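Bd0816 (Bdellovibrio bacteriovorus HD100, PDB 5CER) acts as a predatory endopeptidase of the peptidase S13 family, probably with D-Ala-D-Ala carboxypeptidase-type activity, and is bound by the ankyrin-repeat immunity protein Bd3460. Local coordinates at residues V297-D303 / E381-I387; L57-P61 / Y187-K191. The protein carries 2 engineered substitutions. All blocks are in the same frame, centred on the assembly; numbering follows the deposited sequence.

In the fold
Contacts 1 and 2 lie on opposite sides of the chain's centre, about 45 Å apart between centres and about 24 Å between nearest atoms. Both segments of contact 2 precede those of contact 1 in the sequence. They belong to different sheets: contact 1 borders strand 296-297, at one edge of the antiparallel sheet that also holds strands 317-324, 327-336 and 339-348, whereas contact 2 lies on strand 54-61 of the mixed sheet. The C-terminal tail connects the two regions. After passing through contact 1 as residues 381-387, it ends in strand 399-400, which pairs with strand 194-199, the neighbour of strand 54-61, and so returns the chain to contact 2's sheet.

Contact 1 of 2, residues V297-D303 / E381-I387; sequences VANKDSD and EIQYTEI
Lys300, Tyr384 and Glu386 carry most of this surface contact, in which the extended, irregular segment 381-387 runs past the turn at 297-303. Asn299, with positive phi (73°), helps reverse the chain; Asp301 N donates to Val297 O (3.1 Å) and Val297 N to Asp301 OD2 (2.8 Å). The closest CA pair is Asp301 and Glu386, 5.6 Å apart. Lys300 (m, t, t, m) reaches along the tail until NZ forms a salt bridge with Glu381 OE2 at 3.1 Å, while its CB lies 3.9 Å from Tyr384 CD2, at the ring edge. The Tyr384 side chain (chi1 t, chi2 75°) points toward the turn. Val297 CG2 sits over the ring face in a CH-pi contact, 3.5 Å from the centroid, and Tyr384 OH donates to Asp301 OD1 (2.6 Å) while accepting from Ile387 N (3.0 Å). Glu386, extended in chi1 and chi2, brings OE2 to Ser302 N (2.8 Å) and, weakly, to Ser302 OG (3.3 Å). One water bridges Asp301 OD1 and Ile387 O; another links Asp303 N to Glu386 OE2. The contact thus fastens the tail after helix 356-375 to the loop after edge strand 296-297. Helix 203-213 flanks it, with Lys208 salt-bridged to Asp301 and Arg209 to Asp303, while Ile382 shares a backbone hydrogen bond with Gly315, just before strand 317-324.

Contact 2 of 2, residues L57-P61 / Y187-K191; sequences LHLTP and YKKDK
Strand 54-61 is an inner strand of a mixed beta-sheet, antiparallel to both strand 67-72 and strand 194-199; over its last residues lies segment 187-191, part of the loop between strands 175-181 and 194-199, extended but without regular structure. Residues 57-61 keep beta values of phi and psi throughout, and Tyr187 to Asp190 are similarly extended. The backbones stay well apart, with CA atoms 7.7 Å from His58 to Lys189 and 7.1 Å from Thr60 to Asp190, and no hydrogen bond crosses between them. This is side-chain packing of a loop on one sheet face, to which both His58 and Thr60 direct their CB atoms. His58 (chi1 m) meets Tyr187 (chi1 t) as an oblique aromatic pair, centroids 5.3 Å apart and planes at 42°, with Tyr187 CE2 over one face of the imidazole and Tyr187 OH 3.4 Å from His58 CB. The Tyr187 ring also stacks on His70 of strand 67-72, while His58 NE2 is hydrogen-bonded to Glu72 OE1 of that strand. Lys189 (chi1 p, the rest extended) approaches the imidazole edge, NZ lying 3.9 Å from His58 CE1. Thr60 OG1 is hydrogen-bonded to Thr193, and Thr60 CG2 packs 3.9 Å from Asp190 CB.

Contact 1 of 2, residues V297-D303 / E381-I387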
# COMPACT_ATOMS: atom_id res chain seq x y z
N VAL A 297 4.83 -7.80 5.35
CA VAL A 297 4.86 -8.42 6.65
C VAL A 297 4.47 -7.40 7.68
O VAL A 297 5.09 -6.34 7.75
CB VAL A 297 6.28 -8.93 6.99
CG1 VAL A 297 6.30 -9.57 8.36
CG2 VAL A 297 6.72 -9.94 5.93
N ALA A 298 3.47 -7.73 8.50
CA ALA A 298 2.95 -6.83 9.51
C ALA A 298 4.06 -6.28 10.37
O ALA A 298 4.86 -7.03 10.92
CB ALA A 298 1.91 -7.50 10.37
N ASN A 299 4.08 -4.96 10.50
CA ASN A 299 5.03 -4.24 11.33
C ASN A 299 6.44 -4.20 10.76
O ASN A 299 7.06 -3.13 10.79
CB ASN A 299 5.02 -4.73 12.78
CG ASN A 299 5.87 -3.90 13.69
OD1 ASN A 299 6.80 -4.42 14.30
ND2 ASN A 299 5.59 -2.61 13.79
N LYS A 300 6.95 -5.31 10.25
CA LYS A 300 8.33 -5.36 9.78
C LYS A 300 8.61 -4.64 8.46
O LYS A 300 9.71 -4.12 8.28
CB LYS A 300 8.83 -6.80 9.74
CG LYS A 300 9.07 -7.39 11.14
CD LYS A 300 9.45 -8.85 11.02
CE LYS A 300 9.28 -9.63 12.30
NZ LYS A 300 10.41 -9.33 13.21
N ASP A 301 7.62 -4.56 7.56
CA ASP A 301 7.79 -3.73 6.35
C ASP A 301 7.28 -2.30 6.60
O ASP A 301 6.08 -2.03 6.48
CB ASP A 301 7.09 -4.36 5.17
CG ASP A 301 7.81 -5.56 4.64
OD1 ASP A 301 9.06 -5.47 4.51
OD2 ASP A 301 7.15 -6.62 4.43
N SER A 302 8.20 -1.42 7.00
CA SER A 302 7.88 -0.04 7.35
C SER A 302 7.29 0.72 6.26
O SER A 302 6.51 1.63 6.51
CB SER A 302 9.13 0.78 7.73
OG SER A 302 9.98 0.09 8.61
N ASP A 303 7.72 0.45 5.05
CA ASP A 303 7.22 1.20 3.92
C ASP A 303 6.13 0.34 3.28
O ASP A 303 6.28 -0.20 2.18
CB ASP A 303 8.37 1.51 2.94
CG ASP A 303 8.01 2.54 1.85
OD1 ASP A 303 6.86 2.97 1.77
OD2 ASP A 303 8.93 2.90 1.09
N GLU A 381 6.32 -15.57 15.79
CA GLU A 381 6.95 -14.56 14.96
C GLU A 381 7.62 -15.19 13.74
O GLU A 381 8.25 -16.23 13.85
CB GLU A 381 7.96 -13.76 15.80
CG GLU A 381 8.70 -12.69 15.04
CD GLU A 381 9.59 -11.84 15.93
OE1 GLU A 381 9.18 -11.55 17.06
OE2 GLU A 381 10.69 -11.44 15.47
N ILE A 382 7.49 -14.52 12.60
CA ILE A 382 7.98 -15.03 11.32
C ILE A 382 9.53 -14.72 11.13
O ILE A 382 10.01 -13.63 11.50
CB ILE A 382 7.03 -14.52 10.13
CG1 ILE A 382 5.67 -15.42 9.95
CG2 ILE A 382 7.82 -14.44 8.84
CD1 ILE A 382 5.83 -16.89 9.51
N GLN A 383 10.31 -15.68 10.60
CA GLN A 383 11.71 -15.45 10.16
C GLN A 383 11.75 -14.51 8.95
O GLN A 383 11.47 -14.94 7.83
CB GLN A 383 12.39 -16.76 9.73
CG GLN A 383 13.05 -17.61 10.83
CD GLN A 383 14.59 -17.59 10.84
OE1 GLN A 383 15.29 -17.03 9.96
NE2 GLN A 383 15.14 -18.20 11.89
N TYR A 384 12.05 -13.23 9.15
CA TYR A 384 11.98 -12.25 8.05
C TYR A 384 12.81 -11.03 8.31
O TYR A 384 12.82 -10.49 9.42
CB TYR A 384 10.51 -11.80 7.77
CG TYR A 384 10.37 -10.72 6.70
CD1 TYR A 384 10.51 -11.04 5.34
CD2 TYR A 384 10.08 -9.38 7.05
CE1 TYR A 384 10.39 -10.07 4.36
CE2 TYR A 384 9.95 -8.39 6.07
CZ TYR A 384 10.11 -8.72 4.72
OH TYR A 384 10.02 -7.76 3.77
N THR A 385 13.50 -10.59 7.26
CA THR A 385 14.22 -9.33 7.26
C THR A 385 13.69 -8.41 6.17
O THR A 385 13.51 -8.84 5.04
CB THR A 385 15.71 -9.60 6.89
OG1 THR A 385 16.26 -10.77 7.52
CG2 THR A 385 16.57 -8.39 7.16
N GLU A 386 13.44 -7.15 6.54
CA GLU A 386 12.77 -6.21 5.71
C GLU A 386 13.47 -6.15 4.37
O GLU A 386 14.64 -5.86 4.31
CB GLU A 386 12.73 -4.84 6.40
CG GLU A 386 12.12 -3.73 5.56
CD GLU A 386 11.82 -2.47 6.35
OE1 GLU A 386 12.53 -2.17 7.32
OE2 GLU A 386 10.82 -1.80 6.05
N ILE A 387 12.72 -6.44 3.31
CA ILE A 387 13.20 -6.26 1.93
C ILE A 387 13.14 -4.77 1.60
O ILE A 387 12.13 -4.13 1.79
CB ILE A 387 12.34 -7.05 0.93
CG1 ILE A 387 12.48 -8.56 1.17
CG2 ILE A 387 12.69 -6.69 -0.51
CD1 ILE A 387 11.31 -9.39 0.68
O HOH W 1 9.51 -4.27 2.19
O HOH W 2 9.14 -1.92 3.54

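Contact 2 of 2, residues L57-P61 / Y187-K191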
# COMPACT_ATOMS: atom_id res chain seq x y z
N LEU A 57 19.04 -0.25 -24.84
CA LEU A 57 19.39 1.12 -25.15
C LEU A 57 20.43 1.03 -26.28
O LEU A 57 21.49 0.42 -26.12
CB LEU A 57 19.99 1.80 -23.92
CG LEU A 57 19.17 1.72 -22.63
CD1 LEU A 57 19.99 2.13 -21.44
CD2 LEU A 57 17.92 2.57 -22.71
N HIS A 58 20.11 1.65 -27.40
CA HIS A 58 20.87 1.62 -28.65
C HIS A 58 21.52 3.00 -28.82
O HIS A 58 20.84 3.97 -29.11
CB HIS A 58 19.91 1.29 -29.81
CG HIS A 58 19.38 -0.10 -29.74
ND1 HIS A 58 20.11 -1.20 -30.15
CD2 HIS A 58 18.21 -0.59 -29.27
CE1 HIS A 58 19.41 -2.30 -29.95
NE2 HIS A 58 18.26 -1.96 -29.41
N LEU A 59 22.82 3.05 -28.59
CA LEU A 59 23.57 4.29 -28.47
C LEU A 59 24.49 4.43 -29.68
O LEU A 59 25.34 3.55 -29.95
CB LEU A 59 24.37 4.22 -27.17
CG LEU A 59 23.57 4.63 -25.94
CD1 LEU A 59 23.90 3.72 -24.76
CD2 LEU A 59 23.80 6.07 -25.54
N THR A 60 24.29 5.50 -30.46
CA THR A 60 25.05 5.74 -31.67
C THR A 60 25.74 7.10 -31.57
O THR A 60 25.05 8.10 -31.40
CB THR A 60 24.10 5.69 -32.90
OG1 THR A 60 23.36 4.46 -32.92
CG2 THR A 60 24.86 5.87 -34.21
N PRO A 61 27.08 7.16 -31.72
CA PRO A 61 27.75 8.47 -31.72
C PRO A 61 27.34 9.42 -32.85
O PRO A 61 27.16 8.98 -34.01
CB PRO A 61 29.24 8.14 -31.83
CG PRO A 61 29.39 6.67 -31.81
CD PRO A 61 28.04 6.03 -31.83
N TYR A 187 12.92 0.89 -36.64
CA TYR A 187 14.25 1.20 -36.14
C TYR A 187 15.22 0.21 -36.70
O TYR A 187 15.05 -0.99 -36.53
CB TYR A 187 14.33 1.22 -34.60
CG TYR A 187 15.77 1.41 -34.16
CD1 TYR A 187 16.38 2.67 -34.22
CD2 TYR A 187 16.55 0.32 -33.79
CE1 TYR A 187 17.71 2.84 -33.86
CE2 TYR A 187 17.88 0.49 -33.42
CZ TYR A 187 18.46 1.74 -33.46
OH TYR A 187 19.79 1.91 -33.11
N LYS A 188 16.26 0.71 -37.34
CA LYS A 188 17.40 -0.11 -37.76
C LYS A 188 18.66 0.68 -37.37
O LYS A 188 18.71 1.92 -37.46
CB LYS A 188 17.31 -0.46 -39.27
CG LYS A 188 16.54 -1.84 -39.63
CD LYS A 188 17.31 -3.03 -39.08
CE LYS A 188 16.67 -4.36 -39.38
NZ LYS A 188 17.48 -5.21 -40.29
N LYS A 189 19.69 -0.04 -36.96
CA LYS A 189 20.83 0.58 -36.32
C LYS A 189 22.01 0.80 -37.27
O LYS A 189 22.20 0.04 -38.21
CB LYS A 189 21.26 -0.17 -35.07
CG LYS A 189 21.33 -1.68 -35.13
CD LYS A 189 21.84 -2.19 -33.80
CE LYS A 189 21.56 -3.67 -33.61
NZ LYS A 189 22.00 -4.08 -32.25
N ASP A 190 22.80 1.85 -36.98
CA ASP A 190 23.99 2.19 -37.75
C ASP A 190 25.09 1.20 -37.50
O ASP A 190 25.08 0.47 -36.51
CB ASP A 190 24.56 3.58 -37.38
CG ASP A 190 24.37 4.68 -38.47
OD1 ASP A 190 23.29 4.63 -39.14
OD2 ASP A 190 25.32 5.56 -38.66
N LYS A 191 26.06 1.21 -38.41
CA LYS A 191 27.28 0.41 -38.25
C LYS A 191 27.96 0.62 -36.90
O LYS A 191 28.53 -0.32 -36.37
CB LYS A 191 28.34 0.57 -39.38
CG LYS A 191 28.03 1.66 -40.41
CD LYS A 191 29.07 1.93 -41.52
CE LYS A 191 28.97 3.33 -42.12
NZ LYS A 191 30.02 3.59 -43.15